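Local atomic coordinates of putative carbonic anhydrase (Streptococcus mutans, PDB entry 3LAS), a protein that probably catalyses the reversible interconversion of hydrogencarbonate and carbon dioxide as a zinc-dependent beta-class carbonic anhydrase. Residues Arg32-Thr37 against Arg72-Ser77. Numbering follows the deposited sequence.
Sequences RVAIVT and RSLVIS
A34 meets L74 and S77, and V36 meets L74, without any ring, amide or other flat side-chain group taking part; the faces and edges here are those of the beta sheet, on one face of which helix 68-80 lies. The side chains of A34 and V36 rise from that face, while I35 points to the other, against V45 and L49 of helix 45-49. At its edges, strand 33-38, which ends at the zinc ligand C38, is flanked by the parallel strands 56-61 and 85-91. Helix 68-80 links these two neighbours in sequence and passes over the strand between them, a beta-alpha-beta crossover. The axes of segments 33-37 and 72-77 come within 9.8 Å, their directions 168° apart, nearly antiparallel.

L74 carries most of the bridge. Its CG lies beside the backbone N and anti to the carbonyl carbon (chi1 -68°), which brings the forked end down to the strand. One branch, CD2, sits 3.6 Å from CB of A34; the other, CD1, approaches CG2 of V36 more loosely at 4.2 Å. Leucine suits this place because its two methyls can serve two strand residues, and L59 and I86 on the flanking strands also touch it. A34 offers just a methyl, and OG of S77 lies 3.7 Å from its CB. Serine is small enough to come this close to the strand.

The join is therefore essentially apolar and coheres through methyl contacts, while the one polar side-chain atom among the touching residues, S77 OG, is buried and spends its hydrogen bonds on H57 ND1 and T83 OG1.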
ATOM      1  N   ARG A  32       2.918 -16.795  -0.989  1.00  9.45           N
ATOM      2  CA  ARG A  32       4.294 -16.378  -0.576  1.00  9.93           C
ATOM      3  C   ARG A  32       4.806 -15.231  -1.394  1.00  9.03           C
ATOM      4  O   ARG A  32       6.008 -14.981  -1.468  1.00  9.61           O
ATOM      5  CB  ARG A  32       5.297 -17.511  -0.499  1.00 11.91           C
ATOM      6  CG  ARG A  32       4.788 -18.671   0.428  1.00 14.45           C
ATOM      7  CD  ARG A  32       5.951 -19.551   0.683  1.00 19.08           C
ATOM      8  NE  ARG A  32       5.771 -20.834   1.311  1.00 33.86           N
ATOM      9  CZ  ARG A  32       5.202 -21.898   0.779  1.00 36.29           C
ATOM     10  NH1 ARG A  32       4.524 -21.807  -0.386  1.00 36.20           N
ATOM     11  NH2 ARG A  32       5.290 -23.030   1.512  1.00 19.66           N
ATOM     12  N   VAL A  33       3.904 -14.389  -1.932  1.00  8.32           N
ATOM     13  CA  VAL A  33       4.303 -13.219  -2.717  1.00  7.20           C
ATOM     14  C   VAL A  33       3.924 -11.944  -1.992  1.00  7.54           C
ATOM     15  O   VAL A  33       2.829 -11.859  -1.371  1.00  8.65           O
ATOM     16  CB  VAL A  33       3.620 -13.224  -4.114  1.00  8.88           C
ATOM     17  CG1 VAL A  33       4.037 -11.957  -4.893  1.00 10.30           C
ATOM     18  CG2 VAL A  33       3.951 -14.465  -4.891  1.00  9.08           C
ATOM     19  N   ALA A  34       4.795 -10.951  -2.072  1.00  8.01           N
ATOM     20  CA  ALA A  34       4.500  -9.553  -1.733  1.00  7.21           C
ATOM     21  C   ALA A  34       4.599  -8.727  -2.982  1.00  7.64           C
ATOM     22  O   ALA A  34       5.633  -8.829  -3.744  1.00  7.90           O
ATOM     23  CB  ALA A  34       5.453  -9.061  -0.665  1.00  7.42           C
ATOM     24  N   ILE A  35       3.580  -7.905  -3.241  1.00  6.65           N
ATOM     25  CA  ILE A  35       3.565  -6.981  -4.395  1.00  6.98           C
ATOM     26  C   ILE A  35       3.837  -5.601  -3.928  1.00  7.22           C
ATOM     27  O   ILE A  35       3.269  -5.177  -2.902  1.00  9.46           O
ATOM     28  CB  ILE A  35       2.168  -7.058  -5.019  1.00  8.64           C
ATOM     29  CG1 ILE A  35       1.911  -8.502  -5.555  1.00 10.12           C
ATOM     30  CG2 ILE A  35       1.996  -6.035  -6.181  1.00  9.86           C
ATOM     31  CD1 ILE A  35       0.434  -8.858  -5.441  1.00 11.65           C
ATOM     32  N   VAL A  36       4.737  -4.873  -4.578  1.00  7.46           N
ATOM     33  CA  VAL A  36       5.018  -3.425  -4.284  1.00  7.60           C
ATOM     34  C   VAL A  36       4.505  -2.629  -5.453  1.00  6.74           C
ATOM     35  O   VAL A  36       4.997  -2.842  -6.597  1.00  7.58           O
ATOM     36  CB  VAL A  36       6.531  -3.227  -4.091  1.00  6.61           C
ATOM     37  CG1 VAL A  36       6.907  -1.746  -3.902  1.00  9.83           C
ATOM     38  CG2 VAL A  36       7.067  -4.101  -2.929  1.00  9.26           C
ATOM     39  N   THR A  37       3.526  -1.765  -5.228  1.00  6.39           N
ATOM     40  CA  THR A  37       2.952  -1.029  -6.342  1.00  6.68           C
ATOM     41  C   THR A  37       2.477   0.357  -5.913  1.00  5.85           C
ATOM     42  O   THR A  37       2.707   0.794  -4.771  1.00  6.42           O
ATOM     43  CB  THR A  37       1.833  -1.844  -7.008  1.00  8.59           C
ATOM     44  OG1 THR A  37       1.451  -1.278  -8.257  1.00  7.68           O
ATOM     45  CG2 THR A  37       0.642  -2.040  -6.101  1.00  8.98           C
ATOM     46  N   ARG A  72      11.046  -2.142   5.459  1.00  7.69           N
ATOM     47  CA  ARG A  72      10.543  -2.587   6.734  1.00  8.87           C
ATOM     48  C   ARG A  72       9.405  -3.584   6.577  1.00  7.67           C
ATOM     49  O   ARG A  72       9.329  -4.626   7.260  1.00  8.75           O
ATOM     50  CB  ARG A  72      10.075  -1.339   7.520  1.00  9.35           C
ATOM     51  CG  ARG A  72       9.375  -1.642   8.864  1.00  7.93           C
ATOM     52  CD  ARG A  72       8.662  -0.430   9.395  1.00 10.02           C
ATOM     53  NE  ARG A  72       7.441  -0.110   8.648  1.00  8.52           N
ATOM     54  CZ  ARG A  72       6.217  -0.549   8.945  1.00  7.52           C
ATOM     55  NH1 ARG A  72       5.936  -1.396   9.925  1.00 10.10           N
ATOM     56  NH2 ARG A  72       5.189  -0.126   8.213  1.00  8.25           N
ATOM     57  N   SER A  73       8.487  -3.210   5.691  1.00  7.32           N
ATOM     58  CA  SER A  73       7.303  -4.002   5.494  1.00  7.50           C
ATOM     59  C   SER A  73       7.616  -5.346   4.854  1.00  7.53           C
ATOM     60  O   SER A  73       6.973  -6.368   5.205  1.00  8.09           O
ATOM     61  CB  SER A  73       6.280  -3.213   4.678  1.00  7.28           C
ATOM     62  OG  SER A  73       5.906  -2.004   5.363  1.00  7.68           O
ATOM     63  N   LEU A  74       8.544  -5.360   3.904  1.00  7.57           N
ATOM     64  CA  LEU A  74       8.944  -6.590   3.296  1.00  7.53           C
ATOM     65  C   LEU A  74       9.673  -7.485   4.257  1.00  8.12           C
ATOM     66  O   LEU A  74       9.527  -8.719   4.159  1.00  9.00           O
ATOM     67  CB  LEU A  74       9.809  -6.350   2.033  1.00  9.17           C
ATOM     68  CG  LEU A  74       9.089  -5.739   0.864  1.00  7.80           C
ATOM     69  CD1 LEU A  74      10.059  -5.334  -0.222  1.00 10.07           C
ATOM     70  CD2 LEU A  74       8.056  -6.757   0.302  1.00 12.18           C
ATOM     71  N   VAL A  75      10.515  -6.960   5.159  1.00  8.56           N
ATOM     72  CA  VAL A  75      11.221  -7.834   6.116  1.00  8.69           C
ATOM     73  C   VAL A  75      10.152  -8.428   7.025  1.00  8.75           C
ATOM     74  O   VAL A  75      10.238  -9.670   7.372  1.00  8.66           O
ATOM     75  CB  VAL A  75      12.217  -6.974   6.917  1.00 10.43           C
ATOM     76  CG1 VAL A  75      12.689  -7.792   8.191  1.00 12.76           C
ATOM     77  CG2 VAL A  75      13.333  -6.494   6.068  1.00 12.32           C
ATOM     78  N   ILE A  76       9.096  -7.736   7.427  1.00  8.50           N
ATOM     79  CA  ILE A  76       8.013  -8.357   8.200  1.00  9.82           C
ATOM     80  C   ILE A  76       7.332  -9.378   7.333  1.00  7.73           C
ATOM     81  O   ILE A  76       7.081 -10.549   7.776  1.00  9.27           O
ATOM     82  CB  ILE A  76       7.033  -7.243   8.724  1.00  8.84           C
ATOM     83  CG1 ILE A  76       7.772  -6.417   9.753  1.00  8.45           C
ATOM     84  CG2 ILE A  76       5.764  -7.895   9.266  1.00  9.62           C
ATOM     85  CD1 ILE A  76       7.026  -5.069  10.027  1.00  9.43           C
ATOM     86  N   SER A  77       6.995  -9.053   6.102  1.00  7.72           N
ATOM     87  CA  SER A  77       6.304 -10.025   5.223  1.00  7.72           C
ATOM     88  C   SER A  77       7.075 -11.338   5.058  1.00  7.97           C
ATOM     89  O   SER A  77       6.458 -12.399   5.053  1.00  8.88           O
ATOM     90  CB  SER A  77       6.132  -9.324   3.838  1.00  8.34           C
ATOM     91  OG  SER A  77       5.516 -10.191   2.905  1.00  8.23           O
TER